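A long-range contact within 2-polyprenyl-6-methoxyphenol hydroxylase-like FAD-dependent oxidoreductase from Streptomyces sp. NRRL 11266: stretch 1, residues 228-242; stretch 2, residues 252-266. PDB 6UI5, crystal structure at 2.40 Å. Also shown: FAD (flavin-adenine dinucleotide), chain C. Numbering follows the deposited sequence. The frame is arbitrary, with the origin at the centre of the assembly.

Stretch 1 228-242: PPEFEDGPATLEQLG
Stretch 2, residues 252-266: ELKATEAHWLQHYSI

Leu-238, Leu-241 and Leu-261 form the apolar centre. The helix that starts at Leu-238 crosses the strand carrying Leu-261 and His-263 at 66°, with the axes 9.4 Å apart at closest approach. Leu-261 (chi1 m, chi2 t) brings CD1 to 3.4 Å from Leu-241 CD2. Leu-241 (t, p) also sets CD2 4.1 Å from Leu-253 CD2. Leu-238 (chi1 t, chi2 144°) places CD2 3.3 Å from Ala-255 CB and CD1 3.7 Å from Ala-258 CB.

Next comes His-263 (chi1 m, chi2 -56°), which loses 151 Å² to stretch 1. Its ring lies between Phe-231 and Ala-236. The Phe-231 ring (chi1 m) forms an offset stack on one face of the His-263 ring, the two ring centroids 4.3 Å apart and planes at 3°. Ala-236 CB covers the opposite face of the His-263 ring, 3.3 Å from its centroid. At the ring edge, His-263 NE2 donates to Gln-240 OE1 (2.9 Å). Gln-240 OE1 also accepts from Thr-237 N (2.7 Å), and Thr-237 OG1 caps the helix by accepting from Gln-240 N (3.0 Å).

Gly-234 and His-263 exchange two backbone hydrogen bonds: Gly-234 N donates to His-263 O (3.2 Å) and His-263 N to Gly-234 O (2.6 Å). Gly-234 has phi/psi 154/-157, which calls for glycine.

At the polar edge, Asp-233 (chi1 m) OD2 accepts from Ser-265 OG (2.8 Å) and Ser-265 N (3.0 Å). Ser-265 has chi1 p. The contact buries 908 Å² in total.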

ATOM      1  N   PRO A 228     -26.325  -8.511   7.843  1.00102.08           N
ATOM      2  CA  PRO A 228     -26.911  -8.198   6.528  1.00 99.72           C
ATOM      3  C   PRO A 228     -27.787  -6.963   6.527  1.00 94.67           C
ATOM      4  O   PRO A 228     -28.330  -6.555   7.570  1.00 88.25           O
ATOM      5  CB  PRO A 228     -27.746  -9.457   6.215  1.00101.12           C
ATOM      6  CG  PRO A 228     -27.054 -10.538   6.860  1.00 97.84           C
ATOM      7  CD  PRO A 228     -26.351  -9.972   8.058  1.00 95.68           C
ATOM      8  N   PRO A 229     -27.987  -6.351   5.349  1.00 85.28           N
ATOM      9  CA  PRO A 229     -28.801  -5.137   5.256  1.00 87.04           C
ATOM     10  C   PRO A 229     -30.237  -5.402   5.672  1.00 76.67           C
ATOM     11  O   PRO A 229     -30.833  -6.409   5.297  1.00 77.32           O
ATOM     12  CB  PRO A 229     -28.707  -4.769   3.771  1.00 89.54           C
ATOM     13  CG  PRO A 229     -27.485  -5.464   3.275  1.00 82.13           C
ATOM     14  CD  PRO A 229     -27.451  -6.743   4.035  1.00 84.81           C
ATOM     15  N   GLU A 230     -30.777  -4.482   6.469  1.00 73.46           N
ATOM     16  CA  GLU A 230     -32.168  -4.596   6.906  1.00 90.23           C
ATOM     17  C   GLU A 230     -33.118  -4.785   5.724  1.00 96.81           C
ATOM     18  O   GLU A 230     -34.035  -5.616   5.783  1.00 97.88           O
ATOM     19  CB  GLU A 230     -32.553  -3.355   7.707  1.00 99.80           C
ATOM     20  CG  GLU A 230     -33.361  -3.621   8.948  1.00113.59           C
ATOM     21  CD  GLU A 230     -33.720  -2.342   9.671  1.00124.40           C
ATOM     22  OE1 GLU A 230     -32.933  -1.888  10.527  1.00127.95           O
ATOM     23  OE2 GLU A 230     -34.794  -1.785   9.378  1.00132.62           O
ATOM     24  N   PHE A 231     -32.900  -4.049   4.632  1.00102.01           N
ATOM     25  CA  PHE A 231     -33.815  -4.016   3.498  1.00102.82           C
ATOM     26  C   PHE A 231     -33.178  -4.605   2.252  1.00 97.90           C
ATOM     27  O   PHE A 231     -31.980  -4.434   2.012  1.00 99.73           O
ATOM     28  CB  PHE A 231     -34.249  -2.593   3.183  1.00105.70           C
ATOM     29  CG  PHE A 231     -34.675  -1.826   4.383  1.00112.58           C
ATOM     30  CD1 PHE A 231     -35.990  -1.890   4.837  1.00114.77           C
ATOM     31  CD2 PHE A 231     -33.760  -1.049   5.073  1.00111.25           C
ATOM     32  CE1 PHE A 231     -36.383  -1.183   5.957  1.00114.47           C
ATOM     33  CE2 PHE A 231     -34.146  -0.338   6.191  1.00115.52           C
ATOM     34  CZ  PHE A 231     -35.461  -0.404   6.634  1.00114.36           C
ATOM     35  N   GLU A 232     -33.997  -5.286   1.458  1.00 96.14           N
ATOM     36  CA  GLU A 232     -33.569  -5.720   0.144  1.00 98.00           C
ATOM     37  C   GLU A 232     -33.397  -4.511  -0.761  1.00 98.64           C
ATOM     38  O   GLU A 232     -34.144  -3.533  -0.669  1.00108.13           O
ATOM     39  CB  GLU A 232     -34.576  -6.701  -0.459  1.00103.36           C
ATOM     40  CG  GLU A 232     -34.400  -8.115   0.060  1.00113.85           C
ATOM     41  CD  GLU A 232     -32.926  -8.501   0.198  1.00118.83           C
ATOM     42  OE1 GLU A 232     -32.170  -8.423  -0.805  1.00118.87           O
ATOM     43  OE2 GLU A 232     -32.518  -8.872   1.323  1.00120.14           O
ATOM     44  N   ASP A 233     -32.394  -4.574  -1.626  1.00 81.41           N
ATOM     45  CA  ASP A 233     -32.142  -3.490  -2.561  1.00 88.65           C
ATOM     46  C   ASP A 233     -33.392  -3.214  -3.378  1.00 83.27           C
ATOM     47  O   ASP A 233     -33.976  -4.130  -3.955  1.00 90.03           O
ATOM     48  CB  ASP A 233     -30.975  -3.854  -3.488  1.00 87.99           C
ATOM     49  CG  ASP A 233     -29.684  -4.126  -2.730  1.00 95.44           C
ATOM     50  OD1 ASP A 233     -29.749  -4.355  -1.497  1.00 97.95           O
ATOM     51  OD2 ASP A 233     -28.605  -4.118  -3.376  1.00100.81           O
ATOM     52  N   GLY A 234     -33.800  -1.946  -3.426  1.00 84.27           N
ATOM     53  CA  GLY A 234     -35.042  -1.577  -4.074  1.00 84.48           C
ATOM     54  C   GLY A 234     -35.663  -0.293  -3.546  1.00 90.41           C
ATOM     55  O   GLY A 234     -35.001   0.542  -2.928  1.00 90.75           O
ATOM     56  N   PRO A 235     -36.977  -0.151  -3.726  1.00102.73           N
ATOM     57  CA  PRO A 235     -37.567   1.198  -3.795  1.00101.68           C
ATOM     58  C   PRO A 235     -37.528   2.020  -2.504  1.00 94.38           C
ATOM     59  O   PRO A 235     -37.414   3.245  -2.597  1.00105.79           O
ATOM     60  CB  PRO A 235     -39.002   0.914  -4.254  1.00100.39           C
ATOM     61  CG  PRO A 235     -38.905  -0.425  -4.957  1.00 97.56           C
ATOM     62  CD  PRO A 235     -37.953  -1.187  -4.100  1.00102.52           C
ATOM     63  N   ALA A 236     -37.645   1.432  -1.319  1.00 75.37           N
ATOM     64  CA  ALA A 236     -37.375   2.202  -0.100  1.00 89.55           C
ATOM     65  C   ALA A 236     -38.373   3.333   0.120  1.00107.18           C
ATOM     66  O   ALA A 236     -39.099   3.730  -0.795  1.00124.50           O
ATOM     67  CB  ALA A 236     -35.954   2.801  -0.103  1.00 59.49           C
ATOM     68  N   THR A 237     -38.431   3.856   1.339  1.00106.59           N
ATOM     69  CA  THR A 237     -39.357   4.930   1.660  1.00105.72           C
ATOM     70  C   THR A 237     -38.582   6.121   2.204  1.00108.48           C
ATOM     71  O   THR A 237     -37.444   5.991   2.670  1.00100.60           O
ATOM     72  CB  THR A 237     -40.401   4.482   2.678  1.00 95.98           C
ATOM     73  OG1 THR A 237     -39.821   4.527   3.987  1.00 93.99           O
ATOM     74  CG2 THR A 237     -40.827   3.051   2.384  1.00 91.10           C
ATOM     75  N   LEU A 238     -39.220   7.295   2.156  1.00114.25           N
ATOM     76  CA  LEU A 238     -38.543   8.488   2.644  1.00113.37           C
ATOM     77  C   LEU A 238     -38.490   8.510   4.168  1.00104.45           C
ATOM     78  O   LEU A 238     -37.506   8.987   4.746  1.00103.93           O
ATOM     79  CB  LEU A 238     -39.204   9.756   2.088  1.00114.69           C
ATOM     80  CG  LEU A 238     -38.594  11.060   2.606  1.00112.15           C
ATOM     81  CD1 LEU A 238     -38.601  12.126   1.506  1.00116.41           C
ATOM     82  CD2 LEU A 238     -39.372  11.550   3.823  1.00101.15           C
ATOM     83  N   GLU A 239     -39.530   8.019   4.835  1.00100.32           N
ATOM     84  CA  GLU A 239     -39.417   7.848   6.279  1.00100.69           C
ATOM     85  C   GLU A 239     -38.186   7.012   6.614  1.00101.97           C
ATOM     86  O   GLU A 239     -37.461   7.318   7.567  1.00107.29           O
ATOM     87  CB  GLU A 239     -40.694   7.224   6.856  1.00100.20           C
ATOM     88  CG  GLU A 239     -41.896   8.170   6.863  1.00110.81           C
ATOM     89  CD  GLU A 239     -42.426   8.470   5.465  1.00116.02           C
ATOM     90  OE1 GLU A 239     -42.420   7.545   4.626  1.00111.03           O
ATOM     91  OE2 GLU A 239     -42.842   9.624   5.206  1.00121.14           O
ATOM     92  N   GLN A 240     -37.904   5.982   5.805  1.00 90.42           N
ATOM     93  CA  GLN A 240     -36.702   5.182   6.018  1.00 92.41           C
ATOM     94  C   GLN A 240     -35.439   6.030   5.881  1.00 90.82           C
ATOM     95  O   GLN A 240     -34.448   5.798   6.595  1.00 78.61           O
ATOM     96  CB  GLN A 240     -36.680   4.002   5.040  1.00 94.99           C
ATOM     97  CG  GLN A 240     -37.498   2.799   5.500  1.00 93.90           C
ATOM     98  CD  GLN A 240     -37.891   1.876   4.365  1.00 89.72           C
ATOM     99  OE1 GLN A 240     -37.592   2.136   3.203  1.00 88.35           O
ATOM    100  NE2 GLN A 240     -38.592   0.800   4.698  1.00 89.48           N
ATOM    101  N   LEU A 241     -35.478   7.041   5.000  1.00 88.88           N
ATOM    102  CA  LEU A 241     -34.361   7.972   4.858  1.00 91.97           C
ATOM    103  C   LEU A 241     -34.292   8.938   6.030  1.00106.49           C
ATOM    104  O   LEU A 241     -33.201   9.202   6.552  1.00115.20           O
ATOM    105  CB  LEU A 241     -34.471   8.753   3.547  1.00 89.94           C
ATOM    106  CG  LEU A 241     -33.593  10.006   3.479  1.00 87.97           C
ATOM    107  CD1 LEU A 241     -32.119   9.625   3.521  1.00 84.03           C
ATOM    108  CD2 LEU A 241     -33.845  10.746   2.199  1.00 77.58           C
ATOM    109  N   GLY A 242     -35.438   9.502   6.427  1.00105.61           N
ATOM    110  CA  GLY A 242     -35.458  10.341   7.613  1.00 97.55           C
ATOM    111  C   GLY A 242     -34.736   9.691   8.773  1.00 95.23           C
ATOM    112  O   GLY A 242     -33.900  10.311   9.436  1.00 89.38           O
ATOM    113  N   GLU A 252     -32.661  16.059  11.742  1.00122.17           N
ATOM    114  CA  GLU A 252     -33.564  15.439  10.784  1.00120.04           C
ATOM    115  C   GLU A 252     -33.893  16.389   9.643  1.00109.41           C
ATOM    116  O   GLU A 252     -33.961  17.608   9.812  1.00115.15           O
ATOM    117  CB  GLU A 252     -34.860  14.935  11.419  1.00133.24           C
ATOM    118  CG  GLU A 252     -35.572  13.965  10.475  1.00144.75           C
ATOM    119  CD  GLU A 252     -36.559  13.062  11.159  1.00155.89           C
ATOM    120  OE1 GLU A 252     -37.022  12.105  10.503  1.00158.61           O
ATOM    121  OE2 GLU A 252     -36.869  13.304  12.343  1.00164.69           O
ATOM    122  N   LEU A 253     -34.104  15.776   8.483  1.00100.00           N
ATOM    123  CA  LEU A 253     -34.371  16.458   7.231  1.00 98.75           C
ATOM    124  C   LEU A 253     -35.845  16.840   7.162  1.00108.56           C
ATOM    125  O   LEU A 253     -36.714  15.984   7.343  1.00106.01           O
ATOM    126  CB  LEU A 253     -33.991  15.506   6.098  1.00 96.07           C
ATOM    127  CG  LEU A 253     -34.240  15.739   4.626  1.00 99.06           C
ATOM    128  CD1 LEU A 253     -33.025  16.444   4.033  1.00100.45           C
ATOM    129  CD2 LEU A 253     -34.446  14.375   3.999  1.00 97.81           C
ATOM    130  N   LYS A 254     -36.131  18.112   6.884  1.00126.01           N
ATOM    131  CA  LYS A 254     -37.502  18.620   6.949  1.00146.67           C
ATOM    132  C   LYS A 254     -38.339  18.093   5.783  1.00161.41           C
ATOM    133  O   LYS A 254     -39.082  18.852   5.152  1.00176.35           O
ATOM    134  CB  LYS A 254     -37.479  20.155   6.973  1.00152.20           C
ATOM    135  CG  LYS A 254     -38.745  20.857   7.461  1.00156.88           C
ATOM    136  CD  LYS A 254     -38.580  22.375   7.368  1.00158.75           C
ATOM    137  CE  LYS A 254     -38.433  22.825   5.914  1.00160.02           C
ATOM    138  NZ  LYS A 254     -37.797  24.166   5.767  1.00160.55           N
ATOM    139  N   ALA A 255     -38.296  16.778   5.568  1.00153.82           N
ATOM    140  CA  ALA A 255     -38.607  16.149   4.284  1.00144.20           C
ATOM    141  C   ALA A 255     -40.000  16.465   3.739  1.00139.11           C
ATOM    142  O   ALA A 255     -41.004  16.351   4.449  1.00150.09           O
ATOM    143  CB  ALA A 255     -38.452  14.645   4.440  1.00142.91           C
ATOM    144  N   THR A 256     -40.062  16.791   2.441  1.00123.13           N
ATOM    145  CA  THR A 256     -41.329  17.098   1.790  1.00125.84           C
ATOM    146  C   THR A 256     -41.861  15.933   0.950  1.00124.39           C
ATOM    147  O   THR A 256     -42.900  15.357   1.285  1.00132.37           O
ATOM    148  CB  THR A 256     -41.198  18.360   0.929  1.00128.86           C
ATOM    149  OG1 THR A 256     -41.280  19.513   1.782  1.00135.28           O
ATOM    150  CG2 THR A 256     -42.319  18.449  -0.108  1.00126.69           C
ATOM    151  N   GLU A 257     -41.179  15.606  -0.143  1.00116.07           N
ATOM    152  CA  GLU A 257     -41.637  14.576  -1.066  1.00123.64           C
ATOM    153  C   GLU A 257     -40.412  13.860  -1.622  1.00133.53           C
ATOM    154  O   GLU A 257     -39.317  14.427  -1.686  1.00133.73           O
ATOM    155  CB  GLU A 257     -42.478  15.182  -2.196  1.00121.80           C
ATOM    156  CG  GLU A 257     -43.578  14.273  -2.692  1.00128.69           C
ATOM    157  CD  GLU A 257     -44.276  14.861  -3.898  1.00137.06           C
ATOM    158  OE1 GLU A 257     -43.669  15.710  -4.581  1.00132.80           O
ATOM    159  OE2 GLU A 257     -45.440  14.486  -4.154  1.00142.21           O
ATOM    160  N   ALA A 258     -40.606  12.610  -2.036  1.00133.17           N
ATOM    161  CA  ALA A 258     -39.527  11.795  -2.593  1.00117.77           C
ATOM    162  C   ALA A 258     -39.833  11.474  -4.052  1.00111.75           C
ATOM    163  O   ALA A 258     -40.859  10.841  -4.351  1.00111.23           O
ATOM    164  CB  ALA A 258     -39.335  10.510  -1.790  1.00111.72           C
ATOM    165  N   HIS A 259     -38.954  11.917  -4.961  1.00 98.50           N
ATOM    166  CA  HIS A 259     -39.145  11.608  -6.378  1.00 98.51           C
ATOM    167  C   HIS A 259     -38.774  10.161  -6.664  1.00 96.44           C
ATOM    168  O   HIS A 259     -39.487   9.447  -7.379  1.00101.60           O
ATOM    169  CB  HIS A 259     -38.316  12.554  -7.245  1.00 98.63           C
ATOM    170  CG  HIS A 259     -38.489  13.995  -6.893  1.00105.76           C
ATOM    171  ND1 HIS A 259     -39.601  14.720  -7.269  1.00108.14           N
ATOM    172  CD2 HIS A 259     -37.710  14.842  -6.180  1.00108.95           C
ATOM    173  CE1 HIS A 259     -39.493  15.954  -6.811  1.00111.54           C
ATOM    174  NE2 HIS A 259     -38.354  16.055  -6.149  1.00111.76           N
ATOM    175  N   TRP A 260     -37.654   9.719  -6.106  1.00 91.59           N
ATOM    176  CA  TRP A 260     -37.177   8.349  -6.201  1.00 78.68           C
ATOM    177  C   TRP A 260     -36.068   8.189  -5.166  1.00 73.26           C
ATOM    178  O   TRP A 260     -35.173   9.019  -5.094  1.00 89.03           O
ATOM    179  CB  TRP A 260     -36.681   8.001  -7.621  1.00 66.72           C
ATOM    180  CG  TRP A 260     -35.391   8.687  -8.026  1.00 82.73           C
ATOM    181  CD1 TRP A 260     -35.266   9.928  -8.577  1.00 90.84           C
ATOM    182  CD2 TRP A 260     -34.048   8.170  -7.891  1.00 84.94           C
ATOM    183  NE1 TRP A 260     -33.941  10.216  -8.800  1.00 94.99           N
ATOM    184  CE2 TRP A 260     -33.171   9.158  -8.389  1.00 94.01           C
ATOM    185  CE3 TRP A 260     -33.505   6.971  -7.406  1.00 89.85           C
ATOM    186  CZ2 TRP A 260     -31.770   8.991  -8.415  1.00 95.57           C
ATOM    187  CZ3 TRP A 260     -32.085   6.803  -7.430  1.00 90.88           C
ATOM    188  CH2 TRP A 260     -31.252   7.812  -7.931  1.00 90.52           C
ATOM    189  N   LEU A 261     -36.154   7.144  -4.357  1.00 68.49           N
ATOM    190  CA  LEU A 261     -35.071   6.745  -3.485  1.00 78.55           C
ATOM    191  C   LEU A 261     -34.951   5.228  -3.580  1.00 83.39           C
ATOM    192  O   LEU A 261     -35.857   4.550  -4.073  1.00 77.87           O
ATOM    193  CB  LEU A 261     -35.301   7.220  -2.043  1.00 93.40           C
ATOM    194  CG  LEU A 261     -35.521   8.690  -1.670  1.00104.03           C
ATOM    195  CD1 LEU A 261     -35.460   8.787  -0.120  1.00107.30           C
ATOM    196  CD2 LEU A 261     -34.525   9.678  -2.347  1.00101.32           C
ATOM    197  N   GLN A 262     -33.789   4.697  -3.184  1.00 88.46           N
ATOM    198  CA  GLN A 262     -33.516   3.278  -3.384  1.00 82.81           C
ATOM    199  C   GLN A 262     -32.641   2.744  -2.266  1.00 79.12           C
ATOM    200  O   GLN A 262     -31.620   3.357  -1.946  1.00 82.43           O
ATOM    201  CB  GLN A 262     -32.815   3.008  -4.727  1.00 79.56           C
ATOM    202  CG  GLN A 262     -33.535   3.464  -5.991  1.00 94.12           C
ATOM    203  CD  GLN A 262     -33.924   2.322  -6.899  1.00112.38           C
ATOM    204  OE1 GLN A 262     -34.544   1.331  -6.458  1.00120.85           O
ATOM    205  NE2 GLN A 262     -33.577   2.448  -8.190  1.00113.80           N
ATOM    206  N   HIS A 263     -33.008   1.587  -1.709  1.00 71.05           N
ATOM    207  CA  HIS A 263     -32.046   0.787  -0.962  1.00 65.52           C
ATOM    208  C   HIS A 263     -30.950   0.272  -1.898  1.00 71.14           C
ATOM    209  O   HIS A 263     -31.220  -0.121  -3.040  1.00 72.96           O
ATOM    210  CB  HIS A 263     -32.739  -0.382  -0.283  1.00 62.21           C
ATOM    211  CG  HIS A 263     -33.724   0.052   0.753  1.00 76.97           C
ATOM    212  ND1 HIS A 263     -33.366   0.869   1.808  1.00 80.05           N
ATOM    213  CD2 HIS A 263     -35.058  -0.170   0.873  1.00 71.39           C
ATOM    214  CE1 HIS A 263     -34.439   1.125   2.536  1.00 78.35           C
ATOM    215  NE2 HIS A 263     -35.474   0.502   1.994  1.00 81.79           N
ATOM    216  N   TYR A 264     -29.701   0.292  -1.431  1.00 69.12           N
ATOM    217  CA  TYR A 264     -28.604  -0.335  -2.167  1.00 67.73           C
ATOM    218  C   TYR A 264     -27.696  -1.068  -1.187  1.00 67.21           C
ATOM    219  O   TYR A 264     -27.501  -0.624  -0.051  1.00 58.02           O
ATOM    220  CB  TYR A 264     -27.807   0.694  -2.982  1.00 65.82           C
ATOM    221  CG  TYR A 264     -26.801   1.481  -2.159  1.00 64.13           C
ATOM    222  CD1 TYR A 264     -25.521   0.984  -1.928  1.00 60.32           C
ATOM    223  CD2 TYR A 264     -27.133   2.716  -1.611  1.00 65.77           C
ATOM    224  CE1 TYR A 264     -24.609   1.682  -1.168  1.00 63.01           C
ATOM    225  CE2 TYR A 264     -26.214   3.433  -0.855  1.00 63.94           C
ATOM    226  CZ  TYR A 264     -24.954   2.903  -0.633  1.00 63.08           C
ATOM    227  OH  TYR A 264     -24.018   3.584   0.123  1.00 64.44           O
ATOM    228  N   SER A 265     -27.140  -2.200  -1.630  1.00 68.77           N
ATOM    229  CA  SER A 265     -26.042  -2.837  -0.913  1.00 64.02           C
ATOM    230  C   SER A 265     -24.890  -2.953  -1.904  1.00 61.91           C
ATOM    231  O   SER A 265     -25.096  -2.898  -3.114  1.00 68.73           O
ATOM    232  CB  SER A 265     -26.415  -4.247  -0.314  1.00 54.09           C
ATOM    233  OG  SER A 265     -26.977  -5.123  -1.281  1.00 57.53           O
ATOM    234  N   ILE A 266     -23.667  -3.083  -1.400  1.00 63.40           N
ATOM    235  CA  ILE A 266     -22.479  -3.102  -2.263  1.00 60.04           C
ATOM    236  C   ILE A 266     -21.764  -4.418  -2.072  1.00 52.53           C
ATOM    237  O   ILE A 266     -21.389  -4.763  -0.944  1.00 58.09           O
ATOM    238  CB  ILE A 266     -21.521  -1.943  -1.964  1.00 62.41           C
ATOM    239  CG1 ILE A 266     -22.096  -0.636  -2.488  1.00 56.54           C
ATOM    240  CG2 ILE A 266     -20.121  -2.226  -2.584  1.00 64.82           C
ATOM    241  CD1 ILE A 266     -22.297  -0.637  -4.005  1.00 66.55           C
TER
HETATM  242  PA  FAD C 601     -26.690  -0.182 -15.239  1.00 59.68           P
HETATM  243  O1A FAD C 601     -26.527   1.291 -14.939  1.00 55.11           O
HETATM  244  O2A FAD C 601     -27.089  -0.892 -13.956  1.00 57.52           O
HETATM  245  O5B FAD C 601     -27.700  -0.420 -16.532  1.00 62.68           O
HETATM  246  C5B FAD C 601     -28.132  -1.731 -16.860  1.00 71.08           C
HETATM  247  C4B FAD C 601     -29.466  -1.620 -17.668  1.00 77.94           C
HETATM  248  O4B FAD C 601     -29.875  -2.768 -18.150  1.00 73.70           O
HETATM  249  C3B FAD C 601     -30.607  -1.148 -16.736  1.00 83.55           C
HETATM  250  O3B FAD C 601     -31.376  -0.255 -17.416  1.00 79.98           O
HETATM  251  C2B FAD C 601     -31.401  -2.435 -16.439  1.00 80.76           C
HETATM  252  O2B FAD C 601     -32.750  -2.036 -15.961  1.00 89.81           O
HETATM  253  C1B FAD C 601     -31.420  -2.993 -17.619  1.00 75.56           C
HETATM  254  N9A FAD C 601     -31.618  -4.429 -17.650  1.00 65.24           N
HETATM  255  C8A FAD C 601     -31.180  -5.331 -16.743  1.00 57.26           C
HETATM  256  N7A FAD C 601     -31.514  -6.561 -17.187  1.00 60.20           N
HETATM  257  C5A FAD C 601     -32.140  -6.416 -18.380  1.00 67.77           C
HETATM  258  C6A FAD C 601     -32.685  -7.330 -19.274  1.00 69.97           C
HETATM  259  N6A FAD C 601     -32.868  -8.768 -19.394  1.00 77.11           N
HETATM  260  N1A FAD C 601     -33.266  -6.911 -20.402  1.00 62.51           N
HETATM  261  C2A FAD C 601     -33.317  -5.592 -20.690  1.00 61.82           C
HETATM  262  N3A FAD C 601     -32.768  -4.697 -19.820  1.00 63.46           N
HETATM  263  C4A FAD C 601     -32.186  -5.104 -18.671  1.00 61.36           C
HETATM  264  N1  FAD C 601     -21.269   5.969 -10.772  1.00127.45           N
HETATM  265  C2  FAD C 601     -20.305   7.107 -10.767  1.00130.83           C
HETATM  266  O2  FAD C 601     -19.607   7.334 -11.700  1.00127.15           O
HETATM  267  N3  FAD C 601     -20.229   7.976  -9.558  1.00133.20           N
HETATM  268  C4  FAD C 601     -21.098   7.694  -8.414  1.00128.31           C
HETATM  269  O4  FAD C 601     -21.062   8.367  -7.439  1.00133.82           O
HETATM  270  C4X FAD C 601     -22.059   6.533  -8.453  1.00114.62           C
HETATM  271  N5  FAD C 601     -22.883   6.304  -7.289  1.00108.58           N
HETATM  272  C5X FAD C 601     -23.829   5.160  -7.293  1.00112.73           C
HETATM  273  C6  FAD C 601     -24.617   4.945  -6.160  1.00109.90           C
HETATM  274  C7  FAD C 601     -25.517   3.887  -6.136  1.00113.14           C
HETATM  275  C7M FAD C 601     -26.226   3.902  -4.789  1.00115.16           C
HETATM  276  C8  FAD C 601     -25.655   3.025  -7.235  1.00117.89           C
HETATM  277  C8M FAD C 601     -26.677   1.887  -7.119  1.00117.06           C
HETATM  278  C9  FAD C 601     -24.861   3.237  -8.377  1.00121.32           C
HETATM  279  C9A FAD C 601     -23.934   4.306  -8.418  1.00117.47           C
HETATM  280  N10 FAD C 601     -23.065   4.542  -9.633  1.00103.20           N
HETATM  281  C10 FAD C 601     -22.143   5.674  -9.624  1.00114.38           C
HETATM  282  C1' FAD C 601     -23.224   3.658 -10.805  1.00 88.92           C
HETATM  283  C2' FAD C 601     -22.007   2.890 -11.351  1.00 86.31           C
HETATM  284  O2' FAD C 601     -21.213   3.684 -12.153  1.00 89.25           O
HETATM  285  C3' FAD C 601     -22.467   1.777 -12.290  1.00 88.27           C
HETATM  286  O3' FAD C 601     -21.361   0.965 -12.522  1.00 94.40           O
HETATM  287  C4' FAD C 601     -22.965   2.233 -13.677  1.00 81.21           C
HETATM  288  O4' FAD C 601     -24.061   3.103 -13.639  1.00 79.59           O
HETATM  289  C5' FAD C 601     -23.426   0.929 -14.339  1.00 71.08           C
HETATM  290  O5' FAD C 601     -23.528   1.077 -15.728  1.00 55.95           O
HETATM  291  P   FAD C 601     -24.118  -0.156 -16.656  1.00 60.77           P
HETATM  292  O1P FAD C 601     -24.712   0.425 -17.918  1.00 48.53           O
HETATM  293  O2P FAD C 601     -23.115  -1.259 -16.939  1.00 64.51           O
HETATM  294  O3P FAD C 601     -25.267  -0.878 -15.712  1.00 77.94           O